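Local coordinates for protein putative dioxygenase (Nostoc punctiforme, PDB 2PEB) that is a putative dioxygenase of the DOPA 4,5-dioxygenase family, binds a zinc ion, and probably cleaves an aromatic ring, though its substrate is not established, at residues His15-Ala20 and Ser99-Ala104; Ala21-Ala26 and Gly42-Lys47; Gly34-Val39 and Val70-Leu75. One frame throughout, in Å; residues are numbered along the deposited sequence. Where two conformers were deposited one is given.

Contact 1: residues His15-Ala20 and Ser99-Ala104; sequences HVYFDA and SLWLGA. With ZN (zinc ion), chain C; EDO (1,2-ethanediol), chain I; EDO (1,2-ethanediol), chain F.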
# COMPACT_ATOMS: atom_id res chain seq x y z
N HIS A 15 -4.74 9.93 -1.61
CA HIS A 15 -4.38 11.29 -1.17
C HIS A 15 -2.88 11.46 -1.45
O HIS A 15 -2.04 10.75 -0.89
CB HIS A 15 -4.78 11.54 0.30
CG HIS A 15 -6.28 11.51 0.50
ND1 HIS A 15 -7.05 12.65 0.40
CD2 HIS A 15 -7.15 10.50 0.77
CE1 HIS A 15 -8.32 12.35 0.56
NE2 HIS A 15 -8.41 11.07 0.85
N VAL A 16 -2.57 12.34 -2.40
CA VAL A 16 -1.20 12.59 -2.84
C VAL A 16 -0.74 13.84 -2.15
O VAL A 16 -1.26 14.95 -2.41
CB VAL A 16 -1.13 12.73 -4.37
CG1 VAL A 16 0.31 12.96 -4.82
CG2 VAL A 16 -1.73 11.50 -5.09
N TYR A 17 0.18 13.68 -1.20
CA TYR A 17 0.71 14.77 -0.43
C TYR A 17 1.86 15.47 -1.15
O TYR A 17 2.63 14.86 -1.91
CB TYR A 17 1.12 14.29 0.97
CG TYR A 17 -0.05 13.70 1.70
CD1 TYR A 17 -0.91 14.51 2.41
CD2 TYR A 17 -0.33 12.32 1.66
CE1 TYR A 17 -2.03 14.00 3.04
CE2 TYR A 17 -1.45 11.78 2.33
CZ TYR A 17 -2.29 12.65 3.02
OH TYR A 17 -3.42 12.21 3.66
N PHE A 18 1.98 16.76 -0.89
CA PHE A 18 3.07 17.54 -1.47
C PHE A 18 3.35 18.79 -0.66
O PHE A 18 2.59 19.19 0.21
CB PHE A 18 2.72 17.92 -2.93
CG PHE A 18 1.48 18.75 -3.03
CD1 PHE A 18 1.54 20.13 -2.90
CD2 PHE A 18 0.23 18.13 -3.16
CE1 PHE A 18 0.41 20.89 -2.92
CE2 PHE A 18 -0.91 18.89 -3.17
CZ PHE A 18 -0.83 20.26 -3.06
N ASP A 19 4.47 19.43 -0.97
CA ASP A 19 4.74 20.78 -0.46
C ASP A 19 5.19 21.62 -1.64
O ASP A 19 5.23 21.12 -2.76
CB ASP A 19 5.74 20.76 0.69
CG ASP A 19 7.05 20.10 0.35
OD1 ASP A 19 7.41 20.03 -0.83
OD2 ASP A 19 7.74 19.65 1.28
N ALA A 20 5.53 22.89 -1.40
CA ALA A 20 6.00 23.78 -2.48
C ALA A 20 7.10 23.14 -3.33
O ALA A 20 7.07 23.27 -4.54
CB ALA A 20 6.51 25.10 -1.91
N SER A 99 -5.96 1.36 5.61
CA SER A 99 -5.29 2.09 4.57
C SER A 99 -3.91 1.48 4.29
O SER A 99 -3.48 0.55 4.99
CB SER A 99 -5.16 3.57 4.97
OG SER A 99 -4.60 3.67 6.27
N LEU A 100 -3.26 1.99 3.26
CA LEU A 100 -1.86 1.68 2.97
C LEU A 100 -1.16 2.96 2.58
O LEU A 100 -1.81 3.92 2.15
CB LEU A 100 -1.77 0.66 1.84
CG LEU A 100 -2.23 1.06 0.46
CD1 LEU A 100 -1.20 1.95 -0.25
CD2 LEU A 100 -2.59 -0.25 -0.33
N TRP A 101 0.17 2.90 2.59
CA TRP A 101 1.01 4.04 2.30
C TRP A 101 2.06 3.67 1.29
O TRP A 101 2.65 2.59 1.39
CB TRP A 101 1.71 4.56 3.54
CG TRP A 101 0.87 5.40 4.38
CD1 TRP A 101 0.18 5.00 5.48
CD2 TRP A 101 0.63 6.80 4.23
NE1 TRP A 101 -0.47 6.06 6.03
CE2 TRP A 101 -0.20 7.19 5.30
CE3 TRP A 101 1.08 7.78 3.33
CZ2 TRP A 101 -0.62 8.49 5.48
CZ3 TRP A 101 0.66 9.09 3.52
CH2 TRP A 101 -0.18 9.43 4.58
N LEU A 102 2.23 4.58 0.33
CA LEU A 102 3.36 4.58 -0.58
C LEU A 102 4.28 5.70 -0.11
O LEU A 102 3.82 6.80 0.16
CB LEU A 102 2.89 4.83 -2.01
CG LEU A 102 1.63 4.09 -2.47
CD1 LEU A 102 1.42 4.43 -3.94
CD2 LEU A 102 1.73 2.59 -2.26
N GLY A 103 5.57 5.41 0.02
CA GLY A 103 6.53 6.37 0.53
C GLY A 103 6.52 6.29 2.03
O GLY A 103 6.44 5.20 2.61
N ALA A 104 6.60 7.42 2.69
CA ALA A 104 6.73 7.42 4.13
C ALA A 104 5.43 7.97 4.71
O ALA A 104 4.96 9.03 4.29
CB ALA A 104 7.97 8.25 4.56
ZN ZN C . -10.05 10.17 1.10
C1 EDO I . 7.92 2.70 -0.47
O1 EDO I . 6.52 2.84 -0.17
C2 EDO I . 8.60 2.10 0.73
O2 EDO I . 8.11 2.78 1.89
C1 EDO F . -2.09 2.90 8.06
O1 EDO F . -0.69 2.77 8.32
C2 EDO F . -2.61 1.49 7.90
O2 EDO F . -1.75 0.81 6.96
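Tyr17 and Trp101 form a small, buried aromatic contact between two strands that are not neighbours in the sheet. Tyr17 lies on strand 11-18 and Trp101 on strand 100-102. Strand 82-87 runs between them, and its Leu83 touches both side chains. The backbones stay well apart, with 10.3 Å between Tyr17 CA and Gly103 CA, so the side chains alone bridge the gap. Tyr17 has CG anti to its carbonyl carbon (chi1 -59°), and the ring leans toward the indole. Its CE2 atom meets Trp101 CH2 at 3.5 Å and Trp101 CZ3 at 3.6 Å. The planes are only 27° apart, but the rings are slid past each other and barely overlap. The phenol OH hydrogen-bonds His52 ND1. The sheet belongs to a ferredoxin-like beta-alpha-beta-beta-alpha-beta fold, with strand 100-102 added at one edge. Two residues before Tyr17 on its strand, His15 NE2 binds the zinc ion at 1.9 Å, and His13 and His85 supply further ligands. The His52 ring meets that of His15, so the contact lies next to the metal site. Strand 100-102 also lies at the dimer interface, where Trp101 makes backbone hydrogen bonds to the second subunit. Two 1,2-ethanediol molecules, probably from the crystallisation liquor, bridge the subunits here. One donates from O2 to Ser99 O at 2.6 Å. The other accepts from Gly103 N through its O1 at 2.7 Å.

Contact 2: residues Ala21-Ala26 and Gly42-Lys47; sequences ASRDVA and GRWFDK
Arg23, at the start of helix 23-36, lays its guanidinium over one face of the Trp44 indole. The two planes are 27° apart. Arg23 has CG anti to its backbone N (chi1 -171°) and a chain extended from CG to NE, which carries the charged end across the ring. This is the tight part of the contact. Arg23 CG packs at 3.6 Å from Trp44 CZ2, and Arg23 NH2 sits 2.9 Å from Trp44 NE1. That last pair is no hydrogen bond, since both atoms are donors. Asp46 lies where it can accept from both. Its OD1 takes Arg23 NE at 2.9 Å and Trp44 NE1 at 3.0 Å, the two coming from opposite faces of the carboxylate plane. Its OD2 receives Arg23 NH2 at 3.3 Å in a nearly straight bond on the syn lone pair. The salt bridge is thus side-on, and it fixes the guanidinium over the indole. Deeper in, Ala26 CB meets Trp44 CH2 at 4.1 Å, a more relaxed but buried touch, and Phe18 closes in beside both residues. Asp46 faces solvent in the loop after strand 40-45, and the contact there is polar, not packed. The arrangement belongs to the split beta-alpha-beta unit of a ferredoxin-like fold, in which helix 23-36 connects strand 11-18 to the parallel edge strand 40-45 and packs back on that strand.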
# COMPACT_ATOMS: atom_id res chain seq x y z
N ALA A 21 8.08 22.51 -2.68
CA ALA A 21 9.21 21.87 -3.38
C ALA A 21 8.81 20.76 -4.33
O ALA A 21 9.43 20.57 -5.37
CB ALA A 21 10.24 21.33 -2.37
N SER A 22 7.78 20.01 -3.96
CA SER A 22 7.35 18.86 -4.73
C SER A 22 6.05 19.11 -5.50
O SER A 22 5.50 18.19 -6.10
CB SER A 22 7.13 17.66 -3.81
OG SER A 22 6.21 17.98 -2.79
N ARG A 23 5.52 20.33 -5.45
CA ARG A 23 4.20 20.58 -6.03
C ARG A 23 4.15 20.24 -7.52
O ARG A 23 3.16 19.69 -8.01
CB ARG A 23 3.84 22.03 -5.81
CG ARG A 23 2.45 22.40 -6.15
CD ARG A 23 2.29 23.92 -6.04
NE ARG A 23 0.90 24.29 -5.87
CZ ARG A 23 -0.03 24.22 -6.82
NH1 ARG A 23 0.25 23.80 -8.05
NH2 ARG A 23 -1.27 24.58 -6.53
N ASP A 24 5.24 20.52 -8.22
CA ASP A 24 5.29 20.26 -9.65
C ASP A 24 5.34 18.78 -9.98
O ASP A 24 4.68 18.33 -10.90
CB ASP A 24 6.46 21.01 -10.31
CG ASP A 24 6.28 22.53 -10.28
OD1 ASP A 24 5.12 23.02 -10.28
OD2 ASP A 24 7.31 23.23 -10.25
N VAL A 25 6.11 17.99 -9.23
CA VAL A 25 6.03 16.54 -9.35
C VAL A 25 4.58 16.05 -9.10
O VAL A 25 4.04 15.19 -9.79
CB VAL A 25 7.00 15.83 -8.33
CG1 VAL A 25 6.75 14.34 -8.29
CG2 VAL A 25 8.45 16.16 -8.69
N ALA A 26 3.96 16.59 -8.07
CA ALA A 26 2.59 16.21 -7.73
C ALA A 26 1.67 16.53 -8.92
O ALA A 26 0.75 15.78 -9.21
CB ALA A 26 2.13 17.00 -6.48
N GLY A 42 -10.17 15.33 -7.23
CA GLY A 42 -10.71 16.35 -6.37
C GLY A 42 -9.85 17.59 -6.35
O GLY A 42 -8.85 17.71 -7.08
N ARG A 43 -10.21 18.52 -5.48
CA ARG A 43 -9.56 19.82 -5.44
C ARG A 43 -8.13 19.71 -4.91
O ARG A 43 -7.77 18.76 -4.21
CB ARG A 43 -10.36 20.77 -4.57
CG ARG A 43 -10.79 20.14 -3.28
N TRP A 44 -7.34 20.69 -5.27
CA TRP A 44 -6.00 20.81 -4.85
C TRP A 44 -6.05 21.61 -3.54
O TRP A 44 -6.60 22.70 -3.49
CB TRP A 44 -5.28 21.54 -5.98
CG TRP A 44 -3.88 21.53 -5.88
CD1 TRP A 44 -3.13 22.27 -5.02
CD2 TRP A 44 -2.96 20.78 -6.67
NE1 TRP A 44 -1.80 22.02 -5.23
CE2 TRP A 44 -1.67 21.11 -6.23
CE3 TRP A 44 -3.10 19.89 -7.74
CZ2 TRP A 44 -0.53 20.54 -6.78
CZ3 TRP A 44 -1.97 19.35 -8.28
CH2 TRP A 44 -0.71 19.67 -7.81
N PHE A 45 -5.51 21.05 -2.46
CA PHE A 45 -5.33 21.79 -1.20
C PHE A 45 -3.85 22.07 -0.96
O PHE A 45 -3.10 21.17 -0.65
CB PHE A 45 -5.92 21.00 -0.05
CG PHE A 45 -7.41 20.83 -0.14
CD1 PHE A 45 -8.24 21.85 0.29
CD2 PHE A 45 -7.97 19.67 -0.67
CE1 PHE A 45 -9.63 21.72 0.23
CE2 PHE A 45 -9.36 19.54 -0.76
CZ PHE A 45 -10.20 20.57 -0.30
N ASP A 46 -3.43 23.33 -1.07
CA ASP A 46 -2.03 23.65 -0.83
C ASP A 46 -1.65 23.59 0.65
O ASP A 46 -0.48 23.38 0.98
CB ASP A 46 -1.69 25.02 -1.42
CG ASP A 46 -1.50 24.97 -2.91
OD1 ASP A 46 -0.67 24.17 -3.39
OD2 ASP A 46 -2.21 25.72 -3.61
N LYS A 47 -2.64 23.73 1.51
CA LYS A 47 -2.45 23.73 2.95
C LYS A 47 -3.13 22.52 3.60
O LYS A 47 -4.09 21.96 3.07
CB LYS A 47 -3.04 25.04 3.52
CG LYS A 47 -2.23 26.29 3.17

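Contact 3: residues Gly34-Val39 and Val70-Leu75; sequences GARFEV and VPWLML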
# COMPACT_ATOMS: atom_id res chain seq x y z
N GLY A 34 -4.99 11.32 -14.47
CA GLY A 34 -6.18 11.75 -15.22
C GLY A 34 -6.15 11.37 -16.69
O GLY A 34 -7.19 11.28 -17.33
N ALA A 35 -4.96 11.08 -17.19
CA ALA A 35 -4.72 10.68 -18.58
C ALA A 35 -4.97 9.20 -18.76
O ALA A 35 -5.36 8.76 -19.83
CB ALA A 35 -3.26 10.98 -18.96
N ARG A 36 -4.72 8.41 -17.72
CA ARG A 36 -4.67 6.94 -17.90
C ARG A 36 -5.83 6.14 -17.32
O ARG A 36 -6.13 5.08 -17.81
CB ARG A 36 -3.39 6.40 -17.30
CG ARG A 36 -2.13 6.82 -17.98
CD ARG A 36 -0.87 6.37 -17.24
NE ARG A 36 0.31 6.56 -18.08
CZ ARG A 36 0.88 7.73 -18.34
NH1 ARG A 36 0.41 8.86 -17.82
NH2 ARG A 36 1.94 7.77 -19.15
N PHE A 37 -6.41 6.60 -16.21
CA PHE A 37 -7.29 5.75 -15.42
C PHE A 37 -8.66 6.39 -15.26
O PHE A 37 -8.87 7.57 -15.59
CB PHE A 37 -6.66 5.43 -14.07
CG PHE A 37 -5.26 4.90 -14.19
CD1 PHE A 37 -5.00 3.71 -14.83
CD2 PHE A 37 -4.18 5.66 -13.73
CE1 PHE A 37 -3.66 3.24 -14.95
CE2 PHE A 37 -2.86 5.22 -13.85
CZ PHE A 37 -2.60 4.02 -14.51
N GLU A 38 -9.61 5.56 -14.82
CA GLU A 38 -10.96 6.03 -14.53
C GLU A 38 -10.98 6.53 -13.12
O GLU A 38 -11.09 5.77 -12.14
CB GLU A 38 -11.96 4.93 -14.77
CG GLU A 38 -11.94 4.44 -16.20
CD GLU A 38 -12.88 3.26 -16.47
OE1 GLU A 38 -13.61 2.80 -15.56
OE2 GLU A 38 -12.89 2.79 -17.62
N VAL A 39 -10.76 7.83 -12.98
CA VAL A 39 -10.65 8.46 -11.67
C VAL A 39 -11.42 9.78 -11.63
O VAL A 39 -11.80 10.32 -12.65
CB VAL A 39 -9.19 8.79 -11.29
CG1 VAL A 39 -8.33 7.52 -11.14
CG2 VAL A 39 -8.59 9.78 -12.30
N VAL A 70 -2.96 1.87 -8.46
CA VAL A 70 -2.05 1.71 -7.34
C VAL A 70 -0.67 1.18 -7.81
O VAL A 70 0.36 1.80 -7.54
CB VAL A 70 -2.66 0.88 -6.21
CG1 VAL A 70 -1.60 0.64 -5.10
CG2 VAL A 70 -3.90 1.63 -5.61
N PRO A 71 -0.66 0.13 -8.66
CA PRO A 71 0.65 -0.24 -9.26
C PRO A 71 1.32 0.87 -10.07
O PRO A 71 2.55 1.03 -10.01
CB PRO A 71 0.33 -1.48 -10.07
CG PRO A 71 -0.92 -2.05 -9.44
CD PRO A 71 -1.72 -0.81 -9.06
N TRP A 72 0.53 1.69 -10.77
CA TRP A 72 1.09 2.83 -11.46
C TRP A 72 1.77 3.80 -10.52
O TRP A 72 2.90 4.24 -10.79
CB TRP A 72 0.08 3.53 -12.34
CG TRP A 72 0.67 4.53 -13.28
CD1 TRP A 72 1.17 4.30 -14.53
CD2 TRP A 72 0.81 5.94 -13.04
NE1 TRP A 72 1.61 5.49 -15.08
CE2 TRP A 72 1.41 6.51 -14.18
CE3 TRP A 72 0.48 6.79 -11.96
CZ2 TRP A 72 1.70 7.86 -14.26
CZ3 TRP A 72 0.77 8.15 -12.06
CH2 TRP A 72 1.37 8.67 -13.20
N LEU A 73 1.11 4.20 -9.44
CA LEU A 73 1.70 5.06 -8.44
C LEU A 73 2.92 4.44 -7.74
O LEU A 73 3.90 5.11 -7.41
CB LEU A 73 0.62 5.46 -7.43
CG LEU A 73 -0.48 6.41 -7.93
CD1 LEU A 73 -1.59 6.53 -6.86
CD2 LEU A 73 0.18 7.71 -8.25
N MSE A 74 2.87 3.12 -7.56
CA MSE A 74 4.03 2.42 -7.02
C MSE A 74 5.31 2.75 -7.76
O MSE A 74 6.38 2.97 -7.17
CB MSE A 74 3.82 0.92 -7.04
CG MSE A 74 3.03 0.39 -5.81
SE MSE A 74 2.19 -1.32 -5.91
CE MSE A 74 3.32 -2.15 -4.71
N LEU A 75 5.16 2.80 -9.10
CA LEU A 75 6.25 2.94 -9.98
C LEU A 75 6.52 4.41 -10.30
O LEU A 75 7.66 4.78 -10.61
CB LEU A 75 6.02 2.20 -11.29
CG LEU A 75 5.87 0.69 -11.23
CD1 LEU A 75 5.73 0.10 -12.67
CD2 LEU A 75 7.06 0.10 -10.54
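Arg36 and Phe37, where helix 23-36 ends, both pack on Trp72 of helix 66-76. Arg36 comes first. Its CG is anti to the carbonyl carbon (chi1 -66°), and the chain runs extended from CG to NE, crossing the indole at about a right angle. Arg36 CD lies 3.4 Å from Trp72 NE1. The NE of Arg36 is equally near that indole nitrogen, yet both are donors and no hydrogen bond forms. Further out, Trp72 CZ2 lies over one face of the guanidinium. Arg36 NH1 makes a weak hydrogen bond to Gly32 O, one turn back in its own helix. The same side chain also packs on Lys3 of the second subunit.

Phe37 is the first residue to leave helical geometry. It turns the edge of its ring toward the indole face in a T-shaped pair, with the ring planes at 69°. The ring centroid of Phe37 lies 5.2 Å from that of the Trp72 five-membered ring. Closest are Phe37 CZ and Trp72 CB, at 3.5 Å, while Phe37 CE2 approaches Trp72 CG at 3.6 Å. Arg36 CB covers one face of the phenyl ring, over its centre. Lys68 and Val69 of helix 66-76 also touch Phe37. Beyond it Glu38 N bonds Gln65 OE1, and Val39 touches Val69 as well as Val59 and Phe61 on strand 55-61.

On the other helix, Trp72 has CG anti to its backbone N, which turns the indole toward helix 23-36, where it also touches Leu33. The end of helix 23-36 and the residue after it thus meet helix 66-76 without a hydrogen bond or salt bridge. Their union here rests on ring packing and on an exposed arginine that lays both its CD and its guanidinium against the indole.

Contact 1 is the core contact, buried beside the zinc site. Contacts 2 and 3 lie farther out and are partly buried. Contacts 1 and 2 both reach the central sheet and meet at Phe18, whose CZ lies 3.0 Å from Trp44 NE1. Contacts 2 and 3 share helix 23-36, near its start and at its end, with centres about 17 Å apart. Contacts 1 and 3 touch through Leu102 and Leu73, and both border the second subunit. A tryptophan serves in each. In the core it meets another ring, on strand 40-45 beside solvent it works with a salt bridge, and on helix 66-76 it takes a phenyl edge and an arginine chain.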